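Local coordinates for protein transcriptional regulator, IclR family (Alicyclobacillus acidocaldarius subsp. acidocaldarius, PDB 5TJJ) that probably binds DNA through a helix-turn-helix domain and regulates transcription, with a GAF-like C-terminal domain of the kind that senses effectors in IclR relatives, at residues G143-C149 against A194-L200; L163-L167 against E178-V182; L107-L111 against F150-D154. All coordinates share one frame; numbering follows the deposited sequence.

All three contacts lie in the C-terminal, GAF-like domain of the IclR family and tie its helices to the six-stranded antiparallel sheet and to one another. Contacts 1 and 3 share helix 144-151: contact 1 sets its start against edge strand 194-197, contact 3 sets its end against strand 104-110. Their centres are about 12 Å apart, and F146 CD1 lies 4.1 Å from V108 CG1. Contact 2, centred about 14 Å from the centre of contact 1 and about 17 Å from that of contact 3, joins the end of helix 156-164 and the loop after it to the start of helix 178-191. Y181 connects it to both: Y181 OH lies 3.4 Å from R148 CG and 3.9 Å from L151 CD1.

Contact 1: residues G143-C149 against A194-L200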
ATOM      1  N   GLY A 143     -15.979 -27.602   0.349  1.00 44.04           N
ATOM      2  CA  GLY A 143     -15.561 -28.522  -0.706  1.00 43.19           C
ATOM      3  C   GLY A 143     -14.052 -28.670  -0.810  1.00 42.02           C
ATOM      4  O   GLY A 143     -13.333 -27.695  -1.065  1.00 41.21           O
ATOM      5  N   ALA A 144     -13.566 -29.883  -0.573  1.00 42.48           N
ATOM      6  CA  ALA A 144     -12.195 -30.284  -0.938  1.00 43.26           C
ATOM      7  C   ALA A 144     -11.111 -29.526  -0.123  1.00 42.39           C
ATOM      8  O   ALA A 144     -11.437 -28.877   0.877  1.00 43.77           O
ATOM      9  CB  ALA A 144     -11.991 -30.136  -2.458  1.00 43.34           C
ATOM     10  N   ALA A 145      -9.845 -29.615  -0.539  1.00 40.80           N
ATOM     11  CA  ALA A 145      -8.727 -29.039   0.214  1.00 39.52           C
ATOM     12  C   ALA A 145      -8.875 -27.547   0.504  1.00 39.45           C
ATOM     13  O   ALA A 145      -8.635 -27.091   1.646  1.00 37.82           O
ATOM     14  CB  ALA A 145      -7.405 -29.305  -0.495  1.00 38.97           C
ATOM     15  N   PHE A 146      -9.273 -26.797  -0.518  1.00 39.94           N
ATOM     16  CA  PHE A 146      -9.392 -25.351  -0.370  1.00 42.25           C
ATOM     17  C   PHE A 146     -10.544 -24.914   0.539  1.00 42.76           C
ATOM     18  O   PHE A 146     -10.414 -23.888   1.219  1.00 43.54           O
ATOM     19  CB  PHE A 146      -9.416 -24.602  -1.713  1.00 44.18           C
ATOM     20  CG  PHE A 146     -10.502 -25.014  -2.634  1.00 46.34           C
ATOM     21  CD1 PHE A 146     -11.798 -24.559  -2.449  1.00 49.23           C
ATOM     22  CD2 PHE A 146     -10.228 -25.843  -3.719  1.00 49.86           C
ATOM     23  CE1 PHE A 146     -12.812 -24.942  -3.319  1.00 50.19           C
ATOM     24  CE2 PHE A 146     -11.236 -26.219  -4.590  1.00 51.46           C
ATOM     25  CZ  PHE A 146     -12.526 -25.757  -4.396  1.00 50.28           C
ATOM     26  N   GLY A 147     -11.647 -25.669   0.537  1.00 41.80           N
ATOM     27  CA  GLY A 147     -12.739 -25.451   1.461  1.00 42.23           C
ATOM     28  C   GLY A 147     -12.283 -25.559   2.916  1.00 43.03           C
ATOM     29  O   GLY A 147     -12.450 -24.632   3.715  1.00 42.83           O
ATOM     30  N   ARG A 148     -11.662 -26.685   3.241  1.00 43.30           N
ATOM     31  CA  ARG A 148     -11.097 -26.903   4.565  1.00 43.61           C
ATOM     32  C   ARG A 148     -10.091 -25.833   5.035  1.00 43.03           C
ATOM     33  O   ARG A 148      -9.949 -25.614   6.248  1.00 44.11           O
ATOM     34  CB  ARG A 148     -10.392 -28.257   4.598  1.00 44.67           C
ATOM     35  CG  ARG A 148     -11.327 -29.440   4.515  1.00 44.56           C
ATOM     36  CD  ARG A 148     -10.669 -30.694   5.064  1.00 46.14           C
ATOM     37  NE  ARG A 148      -9.878 -31.370   4.050  1.00 46.45           N
ATOM     38  CZ  ARG A 148     -10.376 -32.076   3.046  1.00 46.59           C
ATOM     39  NH1 ARG A 148     -11.693 -32.239   2.899  1.00 47.37           N
ATOM     40  NH2 ARG A 148      -9.542 -32.636   2.192  1.00 48.04           N
ATOM     41  N   CYS A 149      -9.366 -25.208   4.106  1.00 40.66           N
ATOM     42  CA  CYS A 149      -8.472 -24.133   4.502  1.00 41.40           C
ATOM     43  C   CYS A 149      -9.190 -22.879   4.944  1.00 41.71           C
ATOM     44  O   CYS A 149      -8.650 -22.171   5.767  1.00 44.19           O
ATOM     45  CB  CYS A 149      -7.481 -23.761   3.416  1.00 41.93           C
ATOM     46  SG  CYS A 149      -6.195 -24.978   3.189  1.00 41.35           S
ATOM     47  N   ALA A 194      -4.011 -28.429   3.535  1.00 33.31           N
ATOM     48  CA  ALA A 194      -4.979 -29.551   3.340  1.00 34.33           C
ATOM     49  C   ALA A 194      -4.696 -30.284   2.061  1.00 34.12           C
ATOM     50  O   ALA A 194      -4.089 -29.727   1.169  1.00 34.67           O
ATOM     51  CB  ALA A 194      -6.421 -29.060   3.321  1.00 34.51           C
ATOM     52  N   VAL A 195      -5.118 -31.539   1.983  1.00 35.72           N
ATOM     53  CA  VAL A 195      -4.953 -32.349   0.788  1.00 36.69           C
ATOM     54  C   VAL A 195      -6.252 -33.094   0.570  1.00 38.07           C
ATOM     55  O   VAL A 195      -6.811 -33.620   1.502  1.00 39.62           O
ATOM     56  CB  VAL A 195      -3.791 -33.355   0.919  1.00 39.10           C
ATOM     57  CG1 VAL A 195      -3.633 -34.205  -0.343  1.00 39.87           C
ATOM     58  CG2 VAL A 195      -2.486 -32.626   1.216  1.00 39.89           C
ATOM     59  N   SER A 196      -6.726 -33.138  -0.666  1.00 38.33           N
ATOM     60  CA  SER A 196      -7.917 -33.882  -1.005  1.00 40.44           C
ATOM     61  C   SER A 196      -7.619 -34.697  -2.241  1.00 41.85           C
ATOM     62  O   SER A 196      -6.876 -34.238  -3.115  1.00 40.84           O
ATOM     63  CB  SER A 196      -9.096 -32.937  -1.246  1.00 41.01           C
ATOM     64  OG  SER A 196      -8.939 -32.132  -2.397  1.00 42.37           O
ATOM     65  N   HIS A 197      -8.185 -35.905  -2.300  1.00 44.56           N
ATOM     66  CA  HIS A 197      -8.001 -36.839  -3.424  1.00 44.72           C
ATOM     67  C   HIS A 197      -9.363 -37.228  -3.984  1.00 45.01           C
ATOM     68  O   HIS A 197     -10.050 -38.107  -3.473  1.00 45.45           O
ATOM     69  CB  HIS A 197      -7.248 -38.107  -2.988  1.00 47.13           C
ATOM     70  CG  HIS A 197      -5.852 -37.854  -2.502  1.00 47.15           C
ATOM     71  ND1 HIS A 197      -4.870 -37.297  -3.297  1.00 44.86           N
ATOM     72  CD2 HIS A 197      -5.270 -38.104  -1.302  1.00 47.32           C
ATOM     73  CE1 HIS A 197      -3.752 -37.202  -2.605  1.00 45.38           C
ATOM     74  NE2 HIS A 197      -3.964 -37.691  -1.393  1.00 46.76           N
ATOM     75  N   GLY A 198      -9.749 -36.556  -5.046  1.00 44.80           N
ATOM     76  CA  GLY A 198     -10.980 -36.863  -5.723  1.00 46.48           C
ATOM     77  C   GLY A 198     -12.225 -36.530  -4.945  1.00 47.26           C
ATOM     78  O   GLY A 198     -13.218 -37.218  -5.092  1.00 50.34           O
ATOM     79  N   GLU A 199     -12.197 -35.455  -4.161  1.00 47.19           N
ATOM     80  CA  GLU A 199     -13.351 -35.072  -3.341  1.00 49.01           C
ATOM     81  C   GLU A 199     -14.371 -34.259  -4.122  1.00 49.61           C
ATOM     82  O   GLU A 199     -15.559 -34.415  -3.887  1.00 52.58           O
ATOM     83  CB  GLU A 199     -12.919 -34.367  -2.061  1.00 49.42           C
ATOM     84  CG  GLU A 199     -12.300 -35.335  -1.054  1.00 51.20           C
ATOM     85  CD  GLU A 199     -11.749 -34.655   0.200  1.00 52.64           C
ATOM     86  OE1 GLU A 199     -12.429 -33.760   0.773  1.00 55.59           O
ATOM     87  OE2 GLU A 199     -10.627 -35.019   0.632  1.00 52.21           O
ATOM     88  N   LEU A 200     -13.934 -33.428  -5.063  1.00 49.13           N
ATOM     89  CA  LEU A 200     -14.872 -32.813  -6.026  1.00 51.45           C
ATOM     90  C   LEU A 200     -14.868 -33.442  -7.414  1.00 51.39           C
ATOM     91  O   LEU A 200     -15.915 -33.556  -8.024  1.00 54.42           O
ATOM     92  CB  LEU A 200     -14.602 -31.324  -6.204  1.00 52.02           C
ATOM     93  CG  LEU A 200     -14.944 -30.429  -5.029  1.00 53.62           C
ATOM     94  CD1 LEU A 200     -14.654 -28.998  -5.454  1.00 54.23           C
ATOM     95  CD2 LEU A 200     -16.378 -30.582  -4.542  1.00 55.78           C
TER
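R148 and E199 form an end-on salt bridge, two nitrogens to two carboxylate oxygens, with the guanidinium and carboxylate planes nearly coplanar, 29° apart. R148 NH1 meets the syn lone pair of E199 OE1 in a short, almost straight bond (2.7 Å, 172°), while R148 NH2 reaches E199 OE2 at 3.0 Å. R148 NH2 also donates to V195 O from above the carbonyl plane, at 3.0 Å. The bend at chi3 (-86°) turns the arginine head toward these partners, pairing the buried charge with its opposite.

Packing is tightest beside this bridge, where small residues let the axes of helix segment 144-149 and strand 194-197 come within 6.7 Å: A194 CB sits 3.4 Å from A145 O, and S196 OG accepts a weak bond from A145 N near the helix start. The looser side is at partly exposed L200, whose CD1 meets F146 CZ at 4.0 Å and whose CG rests against A144 CB.

The contact packs helix 144-151 on the antiparallel sheet of the GAF-like domain. Strand 194-197, roughly antiparallel to the helix, is an edge strand paired with strand 204-212, whose A206 and A208 also touch A145. Helix 178-191 covers R148 through Y181, L184 and V188.

Contact 2: residues L163-L167 against E178-V182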
ATOM      1  N   LEU A 163     -21.744 -28.313   9.176  1.00 47.89           N
ATOM      2  CA  LEU A 163     -21.984 -29.737   9.346  1.00 51.21           C
ATOM      3  C   LEU A 163     -23.443 -30.125   9.558  1.00 51.56           C
ATOM      4  O   LEU A 163     -23.914 -31.038   8.893  1.00 53.02           O
ATOM      5  CB  LEU A 163     -21.087 -30.349  10.441  1.00 54.14           C
ATOM      6  CG  LEU A 163     -19.783 -30.985   9.895  1.00 56.42           C
ATOM      7  CD1 LEU A 163     -18.818 -29.990   9.268  1.00 56.06           C
ATOM      8  CD2 LEU A 163     -19.058 -31.729  11.003  1.00 59.34           C
ATOM      9  N   ARG A 164     -24.148 -29.461  10.467  1.00 50.98           N
ATOM     10  CA  ARG A 164     -25.580 -29.693  10.633  1.00 52.63           C
ATOM     11  C   ARG A 164     -26.365 -29.532   9.309  1.00 52.72           C
ATOM     12  O   ARG A 164     -27.330 -30.247   9.085  1.00 54.45           O
ATOM     13  CB  ARG A 164     -26.191 -28.727  11.652  1.00 54.27           C
ATOM     14  CG  ARG A 164     -25.830 -28.891  13.132  1.00 56.94           C
ATOM     15  CD  ARG A 164     -26.299 -30.204  13.774  1.00 61.01           C
ATOM     16  NE  ARG A 164     -25.309 -31.263  13.564  1.00 63.03           N
ATOM     17  CZ  ARG A 164     -24.119 -31.343  14.171  1.00 63.75           C
ATOM     18  NH1 ARG A 164     -23.737 -30.431  15.089  1.00 63.51           N
ATOM     19  NH2 ARG A 164     -23.299 -32.342  13.847  1.00 65.12           N
ATOM     20  N   GLU A 165     -25.964 -28.588   8.460  1.00 52.03           N
ATOM     21  CA  GLU A 165     -26.658 -28.287   7.190  1.00 54.44           C
ATOM     22  C   GLU A 165     -26.348 -29.255   6.045  1.00 55.84           C
ATOM     23  O   GLU A 165     -26.893 -29.114   4.938  1.00 58.07           O
ATOM     24  CB  GLU A 165     -26.369 -26.845   6.749  1.00 54.73           C
ATOM     25  CG  GLU A 165     -26.977 -25.783   7.679  1.00 56.80           C
ATOM     26  CD  GLU A 165     -26.518 -24.351   7.438  1.00 57.27           C
ATOM     27  OE1 GLU A 165     -25.693 -24.153   6.529  1.00 58.64           O
ATOM     28  OE2 GLU A 165     -26.975 -23.411   8.167  1.00 62.27           O
ATOM     29  N   GLY A 166     -25.468 -30.225   6.292  1.00 56.15           N
ATOM     30  CA  GLY A 166     -25.281 -31.332   5.364  1.00 58.39           C
ATOM     31  C   GLY A 166     -24.138 -31.099   4.392  1.00 57.64           C
ATOM     32  O   GLY A 166     -24.133 -30.123   3.612  1.00 55.76           O
ATOM     33  N   LEU A 167     -23.162 -31.999   4.477  1.00 57.66           N
ATOM     34  CA  LEU A 167     -22.067 -32.093   3.526  1.00 58.43           C
ATOM     35  C   LEU A 167     -22.516 -32.910   2.314  1.00 61.03           C
ATOM     36  O   LEU A 167     -22.913 -34.073   2.452  1.00 60.28           O
ATOM     37  CB  LEU A 167     -20.867 -32.755   4.188  1.00 57.46           C
ATOM     38  CG  LEU A 167     -20.283 -31.908   5.307  1.00 56.35           C
ATOM     39  CD1 LEU A 167     -19.201 -32.662   6.059  1.00 56.99           C
ATOM     40  CD2 LEU A 167     -19.727 -30.618   4.742  1.00 55.48           C
ATOM     41  N   GLU A 178     -19.313 -36.718   9.666  1.00 64.91           N
ATOM     42  CA  GLU A 178     -19.106 -35.525  10.493  1.00 65.11           C
ATOM     43  C   GLU A 178     -17.912 -35.600  11.432  1.00 63.61           C
ATOM     44  O   GLU A 178     -17.153 -34.632  11.537  1.00 59.66           O
ATOM     45  CB  GLU A 178     -20.361 -35.198  11.289  1.00 69.55           C
ATOM     46  CG  GLU A 178     -21.528 -34.750  10.417  1.00 72.16           C
ATOM     47  CD  GLU A 178     -22.861 -35.231  10.956  1.00 77.23           C
ATOM     48  OE1 GLU A 178     -23.501 -36.071  10.269  1.00 80.74           O
ATOM     49  OE2 GLU A 178     -23.250 -34.790  12.075  1.00 78.53           O
ATOM     50  N   GLU A 179     -17.731 -36.738  12.098  1.00 66.01           N
ATOM     51  CA  GLU A 179     -16.593 -36.903  13.018  1.00 67.10           C
ATOM     52  C   GLU A 179     -15.238 -36.894  12.261  1.00 64.79           C
ATOM     53  O   GLU A 179     -14.246 -36.338  12.751  1.00 62.60           O
ATOM     54  CB  GLU A 179     -16.769 -38.143  13.929  1.00 71.58           C
ATOM     55  CG  GLU A 179     -17.783 -37.926  15.065  1.00 74.55           C
ATOM     56  CD  GLU A 179     -17.802 -39.045  16.126  1.00 78.92           C
ATOM     57  OE1 GLU A 179     -17.853 -40.242  15.739  1.00 82.28           O
ATOM     58  OE2 GLU A 179     -17.785 -38.729  17.348  1.00 77.48           O
ATOM     59  N   GLU A 180     -15.212 -37.469  11.060  1.00 63.94           N
ATOM     60  CA  GLU A 180     -14.032 -37.390  10.179  1.00 63.07           C
ATOM     61  C   GLU A 180     -13.736 -35.950   9.665  1.00 57.21           C
ATOM     62  O   GLU A 180     -12.583 -35.528   9.613  1.00 54.71           O
ATOM     63  CB  GLU A 180     -14.203 -38.352   8.994  1.00 66.29           C
ATOM     64  CG  GLU A 180     -12.975 -38.544   8.112  1.00 69.60           C
ATOM     65  CD  GLU A 180     -11.763 -39.099   8.858  1.00 74.72           C
ATOM     66  OE1 GLU A 180     -11.941 -39.785   9.901  1.00 79.45           O
ATOM     67  OE2 GLU A 180     -10.618 -38.854   8.391  1.00 76.03           O
ATOM     68  N   TYR A 181     -14.772 -35.204   9.305  1.00 53.24           N
ATOM     69  CA  TYR A 181     -14.580 -33.863   8.792  1.00 50.62           C
ATOM     70  C   TYR A 181     -14.011 -32.932   9.873  1.00 48.57           C
ATOM     71  O   TYR A 181     -13.053 -32.181   9.614  1.00 46.61           O
ATOM     72  CB  TYR A 181     -15.873 -33.293   8.179  1.00 50.35           C
ATOM     73  CG  TYR A 181     -15.581 -32.153   7.225  1.00 48.50           C
ATOM     74  CD1 TYR A 181     -15.493 -30.845   7.690  1.00 47.86           C
ATOM     75  CD2 TYR A 181     -15.353 -32.386   5.867  1.00 48.10           C
ATOM     76  CE1 TYR A 181     -15.186 -29.796   6.837  1.00 47.49           C
ATOM     77  CE2 TYR A 181     -15.065 -31.344   4.999  1.00 47.46           C
ATOM     78  CZ  TYR A 181     -14.974 -30.038   5.489  1.00 46.82           C
ATOM     79  OH  TYR A 181     -14.675 -28.955   4.669  1.00 45.16           O
ATOM     80  N   VAL A 182     -14.563 -33.019  11.082  1.00 48.28           N
ATOM     81  CA  VAL A 182     -14.032 -32.275  12.229  1.00 48.40           C
ATOM     82  C   VAL A 182     -12.563 -32.617  12.476  1.00 49.35           C
ATOM     83  O   VAL A 182     -11.758 -31.719  12.684  1.00 48.50           O
ATOM     84  CB  VAL A 182     -14.879 -32.481  13.516  1.00 49.02           C
ATOM     85  CG1 VAL A 182     -14.189 -31.907  14.746  1.00 48.99           C
ATOM     86  CG2 VAL A 182     -16.237 -31.830  13.358  1.00 47.96           C
TER
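L163 reaches into the first turn of helix 178-191 with both methyl groups, each meeting different partners. L163 CD2 lies 3.5 Å from E178 O and 3.7 Å from V182 CG2, and packs on E178 CB and CG as well; the side chains of L163 and E178 slide past each other in opposite directions. L163 CD1 turns to the ring, 3.8 Å from Y181 CD1. A branched side chain suits this place because its two ends can serve a valine and an aromatic ring at once.

L167 approaches the same tyrosine. L167 CD1 makes an off-centre CH-pi contact, 4.2 Å from the Y181 ring centroid and 30° off the ring normal, near CG and CD2. Y181 places CG anti to its backbone N (chi1 -159°), which directs the ring toward the two leucines. Its carbon surface accepts their methyls while its hydroxyl reaches beyond to bond Y142 O.

Outside this apolar group the contact turns polar and exposed. R164 starts away from the other helix, but bends at chi2 and chi3 bring its head back to cross E178 at about a right angle. R164 NH2 meets E178 OE2 at 3.0 Å on the anti side of the carboxylate, with an N-H...O angle of 151°. In this one-nitrogen salt bridge the two planes are clearly turned against each other.

What places L167 is the end of helix 156-164: G166 leaves helical geometry with positive phi, at angles where a side chain would press on the carbonyl O of E165, hence glycine, and the chain brings L167 to the Y181 ring. The result is partly exposed helix-to-helix packing in the GAF-like domain, which Y181 extends inward to R148 and L151 of helix 144-151, with I175 of the preceding loop touching the tyrosine.

Contact 3: residues L107-L111 against F150-D154; sequences LVKRL and FLAYD
The F150 ring and the R110 guanidinium lie side by side with their planes 73° apart, so the pair is not a parallel stack. One face of the guanidinium carries F150 CB, which sits 3.5 Å from R110 NH1 and off toward the rim; at its edge, near its plane, is D154 OD2. The ring in turn presents its edge to the backbone of V108, with V108 O 3.5 Å from F150 CZ, while R110 N and the carbonyl carbon of K109 approach obliquely. V108 CG1 adds an apolar contact to F150 CE2 at 3.7 Å.

R110 suits this place because its long chain serves two purposes. The aliphatic part runs past the ring, with R110 CB 3.9 Å from F150 CE1, and the charged head reaches beyond it. With CG anti to the backbone N (chi1 -157°) the chain extends from the strand along the phenyl ring, and the bend at chi3 turns the head to the far end of the helix. There R110 NH2 donates to the syn lone pair of D154 OD2 at 3.2 Å in a salt bridge; the oxygen lies 22° out of the guanidinium plane. R110 NH1 makes a weak bond to F150 O at 3.3 Å, and NE a weak one to V218 O. Several modest bonds therefore fix the head.

D154 closes a type I turn from L151, its N bonded to L151 O, which brings an acidic side chain back toward the arginine. At F150, a buried position in the helix ahead of the turn, phenylalanine suits because it meets the sheet with carbon alone. The contact thus packs helix 144-151 on the antiparallel sheet of the GAF-like domain. Strand 104-110 pairs with 115-122 and 218-227, whose V116, V218 and V221 also touch the F150 side chain; beyond the ring, L151 and A152 pack on helix 178-191.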
ATOM      1  N   LEU A 107      -5.972 -19.461  -7.353  1.00 33.79           N
ATOM      2  CA  LEU A 107      -6.222 -18.495  -6.288  1.00 34.09           C
ATOM      3  C   LEU A 107      -7.732 -18.478  -5.959  1.00 33.06           C
ATOM      4  O   LEU A 107      -8.543 -18.090  -6.801  1.00 32.40           O
ATOM      5  CB  LEU A 107      -5.716 -17.113  -6.725  1.00 35.16           C
ATOM      6  CG  LEU A 107      -5.909 -15.964  -5.758  1.00 37.59           C
ATOM      7  CD1 LEU A 107      -5.205 -16.246  -4.434  1.00 38.83           C
ATOM      8  CD2 LEU A 107      -5.396 -14.680  -6.391  1.00 39.34           C
ATOM      9  N   VAL A 108      -8.081 -18.874  -4.730  1.00 32.12           N
ATOM     10  CA  VAL A 108      -9.481 -19.020  -4.293  1.00 31.95           C
ATOM     11  C   VAL A 108      -9.876 -17.928  -3.292  1.00 33.34           C
ATOM     12  O   VAL A 108      -9.143 -17.644  -2.351  1.00 33.54           O
ATOM     13  CB  VAL A 108      -9.691 -20.381  -3.631  1.00 30.98           C
ATOM     14  CG1 VAL A 108     -11.164 -20.666  -3.488  1.00 31.25           C
ATOM     15  CG2 VAL A 108      -8.977 -21.469  -4.433  1.00 31.17           C
ATOM     16  N   LYS A 109     -11.058 -17.357  -3.459  1.00 34.53           N
ATOM     17  CA  LYS A 109     -11.498 -16.266  -2.590  1.00 36.05           C
ATOM     18  C   LYS A 109     -12.823 -16.592  -1.953  1.00 36.35           C
ATOM     19  O   LYS A 109     -13.709 -17.124  -2.602  1.00 36.02           O
ATOM     20  CB  LYS A 109     -11.662 -15.017  -3.418  1.00 37.60           C
ATOM     21  CG  LYS A 109     -12.439 -13.921  -2.745  1.00 40.60           C
ATOM     22  CD  LYS A 109     -12.204 -12.628  -3.469  1.00 44.12           C
ATOM     23  CE  LYS A 109     -13.061 -11.532  -2.880  1.00 47.72           C
ATOM     24  NZ  LYS A 109     -12.542 -10.249  -3.408  1.00 52.33           N
ATOM     25  N   ARG A 110     -12.985 -16.183  -0.711  1.00 38.03           N
ATOM     26  CA  ARG A 110     -14.236 -16.384  -0.023  1.00 40.74           C
ATOM     27  C   ARG A 110     -15.308 -15.382  -0.467  1.00 42.69           C
ATOM     28  O   ARG A 110     -15.016 -14.211  -0.687  1.00 43.01           O
ATOM     29  CB  ARG A 110     -14.028 -16.247   1.467  1.00 43.39           C
ATOM     30  CG  ARG A 110     -15.082 -16.968   2.276  1.00 46.19           C
ATOM     31  CD  ARG A 110     -15.128 -16.474   3.703  1.00 50.71           C
ATOM     32  NE  ARG A 110     -14.077 -17.064   4.522  1.00 53.54           N
ATOM     33  CZ  ARG A 110     -14.240 -18.077   5.382  1.00 56.82           C
ATOM     34  NH1 ARG A 110     -13.176 -18.499   6.070  1.00 59.16           N
ATOM     35  NH2 ARG A 110     -15.435 -18.682   5.558  1.00 55.98           N
ATOM     36  N   LEU A 111     -16.541 -15.867  -0.617  1.00 44.23           N
ATOM     37  CA  LEU A 111     -17.711 -15.001  -0.796  1.00 45.71           C
ATOM     38  C   LEU A 111     -18.625 -15.109   0.406  1.00 47.08           C
ATOM     39  O   LEU A 111     -18.411 -15.929   1.303  1.00 46.77           O
ATOM     40  CB  LEU A 111     -18.484 -15.369  -2.062  1.00 45.11           C
ATOM     41  CG  LEU A 111     -17.706 -15.238  -3.366  1.00 44.13           C
ATOM     42  CD1 LEU A 111     -18.525 -15.791  -4.510  1.00 45.20           C
ATOM     43  CD2 LEU A 111     -17.307 -13.804  -3.633  1.00 44.77           C
ATOM     44  N   PHE A 150     -10.374 -22.591   4.395  1.00 41.10           N
ATOM     45  CA  PHE A 150     -11.191 -21.457   4.872  1.00 40.68           C
ATOM     46  C   PHE A 150     -11.830 -21.841   6.209  1.00 41.69           C
ATOM     47  O   PHE A 150     -11.636 -21.146   7.213  1.00 45.26           O
ATOM     48  CB  PHE A 150     -12.282 -21.062   3.871  1.00 39.86           C
ATOM     49  CG  PHE A 150     -11.780 -20.445   2.582  1.00 38.94           C
ATOM     50  CD1 PHE A 150     -11.348 -19.140   2.539  1.00 39.18           C
ATOM     51  CD2 PHE A 150     -11.820 -21.159   1.386  1.00 39.96           C
ATOM     52  CE1 PHE A 150     -10.921 -18.553   1.346  1.00 39.69           C
ATOM     53  CE2 PHE A 150     -11.401 -20.578   0.182  1.00 40.47           C
ATOM     54  CZ  PHE A 150     -10.944 -19.277   0.164  1.00 39.95           C
ATOM     55  N   LEU A 151     -12.534 -22.969   6.229  1.00 41.47           N
ATOM     56  CA  LEU A 151     -13.315 -23.382   7.395  1.00 42.00           C
ATOM     57  C   LEU A 151     -12.527 -23.644   8.668  1.00 41.29           C
ATOM     58  O   LEU A 151     -12.949 -23.254   9.741  1.00 40.50           O
ATOM     59  CB  LEU A 151     -14.113 -24.634   7.102  1.00 43.80           C
ATOM     60  CG  LEU A 151     -15.539 -24.482   6.607  1.00 45.67           C
ATOM     61  CD1 LEU A 151     -16.162 -25.870   6.552  1.00 47.01           C
ATOM     62  CD2 LEU A 151     -16.349 -23.600   7.538  1.00 47.73           C
ATOM     63  N   ALA A 152     -11.381 -24.292   8.549  1.00 40.38           N
ATOM     64  CA  ALA A 152     -10.605 -24.660   9.709  1.00 40.22           C
ATOM     65  C   ALA A 152     -10.247 -23.457  10.594  1.00 40.78           C
ATOM     66  O   ALA A 152      -9.982 -23.611  11.818  1.00 42.75           O
ATOM     67  CB  ALA A 152      -9.346 -25.389   9.267  1.00 40.30           C
ATOM     68  N   TYR A 153     -10.215 -22.274   9.985  1.00 40.46           N
ATOM     69  CA  TYR A 153      -9.857 -21.049  10.699  1.00 41.61           C
ATOM     70  C   TYR A 153     -11.036 -20.157  11.096  1.00 43.69           C
ATOM     71  O   TYR A 153     -10.820 -19.087  11.637  1.00 48.34           O
ATOM     72  CB  TYR A 153      -8.806 -20.283   9.906  1.00 40.92           C
ATOM     73  CG  TYR A 153      -7.527 -21.062   9.758  1.00 39.69           C
ATOM     74  CD1 TYR A 153      -6.597 -21.108  10.785  1.00 39.83           C
ATOM     75  CD2 TYR A 153      -7.259 -21.798   8.592  1.00 39.09           C
ATOM     76  CE1 TYR A 153      -5.428 -21.848  10.656  1.00 40.16           C
ATOM     77  CE2 TYR A 153      -6.099 -22.569   8.463  1.00 38.19           C
ATOM     78  CZ  TYR A 153      -5.187 -22.574   9.495  1.00 39.23           C
ATOM     79  OH  TYR A 153      -4.023 -23.278   9.383  1.00 41.04           O
ATOM     80  N   ASP A 154     -12.278 -20.597  10.876  1.00 44.87           N
ATOM     81  CA  ASP A 154     -13.432 -20.002  11.533  1.00 44.35           C
ATOM     82  C   ASP A 154     -13.631 -20.568  12.937  1.00 44.88           C
ATOM     83  O   ASP A 154     -13.089 -21.621  13.289  1.00 43.73           O
ATOM     84  CB  ASP A 154     -14.698 -20.264  10.717  1.00 47.06           C
ATOM     85  CG  ASP A 154     -14.708 -19.545   9.381  1.00 48.50           C
ATOM     86  OD1 ASP A 154     -14.057 -18.497   9.242  1.00 51.32           O
ATOM     87  OD2 ASP A 154     -15.374 -20.033   8.452  1.00 50.48           O
TER